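Long-range contact in putative sporulation-specific glycosylase YdhD (Bacillus subtilis subsp. subtilis str. 168, PDB 3CZ8), which is a putative sporulation-specific glycosylase that probably hydrolyses glycosidic bonds, this chain being its glycosyl hydrolase family 18 domain: residues 4-12 with 303-311. The protein carries 1 engineered substitution. Residues are numbered along the deposited sequence; the frame is centred on the assembly and turned at random.
Sequences SNYIAGTLS and IGAWQLTLA
Ser-12 and Gln-307 face each other across two antiparallel strands and are joined three times. Their backbones exchange a pair of hydrogen bonds, and Gln-307 NE2 adds a third by donating to Ser-12 OG at 3.0 Å, with the hydroxyl oxygen close to the amide plane. A short serine suits this buried place: OG lies between the backbone N and the carbonyl carbon (chi1 72°), where both the amide and a water can meet it. Gln-307, extended beyond CG, is long enough to bring its NH2 there. An alanine in place of Gln-307 would probably leave Ser-12 OG without its amide donor. Two residues along, Thr-10 and Thr-309 form the next hydrogen-bonded pair, and the water that hydrogen-bonds Ser-12 OG donates to Thr-10 O, its oxygen 2.7 Å away.

On the other face the contact is apolar. Leu-11, its CG anti to the backbone N (chi1 -174°), lays CD2 obliquely against the Trp-306 ring, 3.7 Å from CZ3, while its CD1 meets Leu-308 CD2 at 3.9 Å; leucine's forked end lets one residue reach both.

This pairing of strands 302-310 and 9-17 closes the family 18 TIM barrel, but 9-17 runs against both its neighbours, a departure from the all-parallel (beta/alpha)8 barrel. The Trp-306 side chain lies about 7 Å from that of the predicted proton donor Glu-120, consistent with a place at the substrate cleft. Its indole is positioned by a hydrogen bond from NE1 to Val-221 O and by the edge-to-face ring of Phe-13. From the second subunit, Asn-245 donates to Trp-306 O.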
loop_
_atom_site.group_PDB
_atom_site.type_symbol
_atom_site.label_atom_id
_atom_site.label_comp_id
_atom_site.label_asym_id
_atom_site.label_seq_id
_atom_site.Cartn_x
_atom_site.Cartn_y
_atom_site.Cartn_z
ATOM N N SER A 4 7.833 6.474 17.376
ATOM C CA SER A 4 7.820 7.251 16.101
ATOM C C SER A 4 8.354 6.440 14.917
ATOM O O SER A 4 9.181 5.539 15.082
ATOM C CB SER A 4 8.605 8.559 16.255
ATOM O OG SER A 4 9.957 8.314 16.602
ATOM N N ASN A 5 7.866 6.782 13.726
ATOM C CA ASN A 5 8.171 6.074 12.486
ATOM C C ASN A 5 7.914 7.029 11.323
ATOM O O ASN A 5 6.781 7.480 11.137
ATOM C CB ASN A 5 7.266 4.830 12.365
ATOM C CG ASN A 5 7.740 3.828 11.308
ATOM O OD1 ASN A 5 8.537 4.145 10.424
ATOM N ND2 ASN A 5 7.227 2.603 11.397
ATOM N N TYR A 6 8.953 7.360 10.555
ATOM C CA TYR A 6 8.730 8.118 9.314
ATOM C C TYR A 6 8.705 7.276 8.044
ATOM O O TYR A 6 8.999 7.768 6.950
ATOM C CB TYR A 6 9.618 9.368 9.153
ATOM C CG TYR A 6 10.746 9.575 10.138
ATOM C CD1 TYR A 6 11.977 8.944 9.966
ATOM C CD2 TYR A 6 10.598 10.454 11.212
ATOM C CE1 TYR A 6 13.023 9.160 10.858
ATOM C CE2 TYR A 6 11.634 10.675 12.110
ATOM C CZ TYR A 6 12.843 10.028 11.927
ATOM O OH TYR A 6 13.869 10.246 12.817
ATOM N N ILE A 7 8.361 5.999 8.200
ATOM C CA ILE A 7 7.789 5.219 7.105
ATOM C C ILE A 7 6.399 4.749 7.552
ATOM O O ILE A 7 6.232 3.690 8.172
ATOM C CB ILE A 7 8.701 4.064 6.602
ATOM C CG1 ILE A 7 10.019 4.626 6.063
ATOM C CG2 ILE A 7 8.008 3.272 5.485
ATOM C CD1 ILE A 7 10.912 3.608 5.390
ATOM N N ALA A 8 5.413 5.595 7.269
ATOM C CA ALA A 8 4.015 5.311 7.549
ATOM C C ALA A 8 3.189 5.636 6.312
ATOM O O ALA A 8 3.272 6.743 5.768
ATOM C CB ALA A 8 3.534 6.118 8.751
ATOM N N GLY A 9 2.409 4.659 5.861
ATOM C CA GLY A 9 1.575 4.826 4.678
ATOM C C GLY A 9 0.296 5.583 4.973
ATOM O O GLY A 9 -0.467 5.205 5.864
ATOM N N THR A 10 0.074 6.664 4.230
ATOM C CA THR A 10 -1.189 7.394 4.282
ATOM C C THR A 10 -2.177 6.767 3.296
ATOM O O THR A 10 -1.925 6.729 2.086
ATOM C CB THR A 10 -0.999 8.895 3.961
ATOM O OG1 THR A 10 -0.033 9.461 4.858
ATOM C CG2 THR A 10 -2.321 9.656 4.094
ATOM N N LEU A 11 -3.290 6.264 3.820
ATOM C CA LEU A 11 -4.339 5.706 2.978
ATOM C C LEU A 11 -5.280 6.804 2.493
ATOM O O LEU A 11 -5.692 7.672 3.260
ATOM C CB LEU A 11 -5.127 4.616 3.718
ATOM C CG LEU A 11 -6.171 3.824 2.920
ATOM C CD1 LEU A 11 -5.505 2.868 1.926
ATOM C CD2 LEU A 11 -7.102 3.064 3.850
ATOM N N SER A 12 -5.599 6.760 1.207
ATOM C CA SER A 12 -6.623 7.622 0.660
ATOM C C SER A 12 -7.454 6.915 -0.406
ATOM O O SER A 12 -6.960 6.030 -1.109
ATOM C CB SER A 12 -6.017 8.927 0.133
ATOM O OG SER A 12 -5.278 8.719 -1.050
ATOM N N ILE A 303 -15.587 4.696 -10.869
ATOM C CA ILE A 303 -14.946 3.643 -10.095
ATOM C C ILE A 303 -14.151 4.366 -8.994
ATOM O O ILE A 303 -13.577 5.427 -9.238
ATOM C CB ILE A 303 -14.043 2.768 -11.025
ATOM C CG1 ILE A 303 -14.885 1.715 -11.777
ATOM C CG2 ILE A 303 -12.859 2.133 -10.287
ATOM C CD1 ILE A 303 -15.242 0.469 -10.985
ATOM N N GLY A 304 -14.170 3.828 -7.777
ATOM C CA GLY A 304 -13.322 4.342 -6.694
ATOM C C GLY A 304 -12.267 3.324 -6.289
ATOM O O GLY A 304 -12.535 2.123 -6.281
ATOM N N ALA A 305 -11.066 3.794 -5.956
ATOM C CA ALA A 305 -9.950 2.895 -5.629
ATOM C C ALA A 305 -9.006 3.466 -4.574
ATOM O O ALA A 305 -9.218 4.573 -4.072
ATOM C CB ALA A 305 -9.184 2.515 -6.884
ATOM N N TRP A 306 -7.962 2.708 -4.244
ATOM C CA TRP A 306 -7.096 3.040 -3.109
ATOM C C TRP A 306 -5.661 3.360 -3.505
ATOM O O TRP A 306 -5.111 2.766 -4.430
ATOM C CB TRP A 306 -7.094 1.888 -2.105
ATOM C CG TRP A 306 -8.462 1.482 -1.653
ATOM C CD1 TRP A 306 -9.264 0.520 -2.211
ATOM C CD2 TRP A 306 -9.191 2.022 -0.547
ATOM N NE1 TRP A 306 -10.446 0.432 -1.517
ATOM C CE2 TRP A 306 -10.429 1.344 -0.492
ATOM C CE3 TRP A 306 -8.919 3.014 0.408
ATOM C CZ2 TRP A 306 -11.393 1.623 0.482
ATOM C CZ3 TRP A 306 -9.878 3.294 1.370
ATOM C CH2 TRP A 306 -11.103 2.598 1.400
ATOM N N GLN A 307 -5.059 4.303 -2.787
ATOM C CA GLN A 307 -3.641 4.615 -2.954
ATOM C C GLN A 307 -2.966 4.796 -1.597
ATOM O O GLN A 307 -3.596 5.235 -0.627
ATOM C CB GLN A 307 -3.442 5.850 -3.843
ATOM C CG GLN A 307 -4.405 6.984 -3.553
ATOM C CD GLN A 307 -4.159 8.230 -4.387
ATOM O OE1 GLN A 307 -3.625 8.166 -5.495
ATOM N NE2 GLN A 307 -4.568 9.377 -3.855
ATOM N N LEU A 308 -1.692 4.429 -1.534
ATOM C CA LEU A 308 -0.879 4.610 -0.336
ATOM C C LEU A 308 0.260 5.558 -0.651
ATOM O O LEU A 308 1.015 5.329 -1.598
ATOM C CB LEU A 308 -0.310 3.276 0.157
ATOM C CG LEU A 308 -1.126 2.323 1.044
ATOM C CD1 LEU A 308 -1.657 3.019 2.305
ATOM C CD2 LEU A 308 -2.250 1.598 0.282
ATOM N N THR A 309 0.380 6.622 0.137
ATOM C CA THR A 309 1.427 7.616 -0.078
ATOM C C THR A 309 2.335 7.728 1.145
ATOM O O THR A 309 1.897 8.128 2.228
ATOM C CB THR A 309 0.834 8.987 -0.487
ATOM O OG1 THR A 309 0.131 8.843 -1.728
ATOM C CG2 THR A 309 1.930 10.035 -0.658
ATOM N N LEU A 310 3.597 7.357 0.948
ATOM C CA LEU A 310 4.616 7.383 1.996
ATOM C C LEU A 310 5.198 8.788 2.140
ATOM O O LEU A 310 5.608 9.404 1.152
ATOM C CB LEU A 310 5.725 6.372 1.680
ATOM C CG LEU A 310 5.664 4.926 2.197
ATOM C CD1 LEU A 310 4.387 4.181 1.820
ATOM C CD2 LEU A 310 6.879 4.163 1.693
ATOM N N ALA A 311 5.226 9.290 3.372
ATOM C CA ALA A 311 5.683 10.651 3.644
ATOM C C ALA A 311 6.684 10.699 4.798
ATOM O O ALA A 311 6.442 10.145 5.871
ATOM C CB ALA A 311 4.491 11.568 3.923
HETATM O O HOH W 1 5.994 7.465 5.367
HETATM O O HOH W 2 -2.692 8.403 0.168
#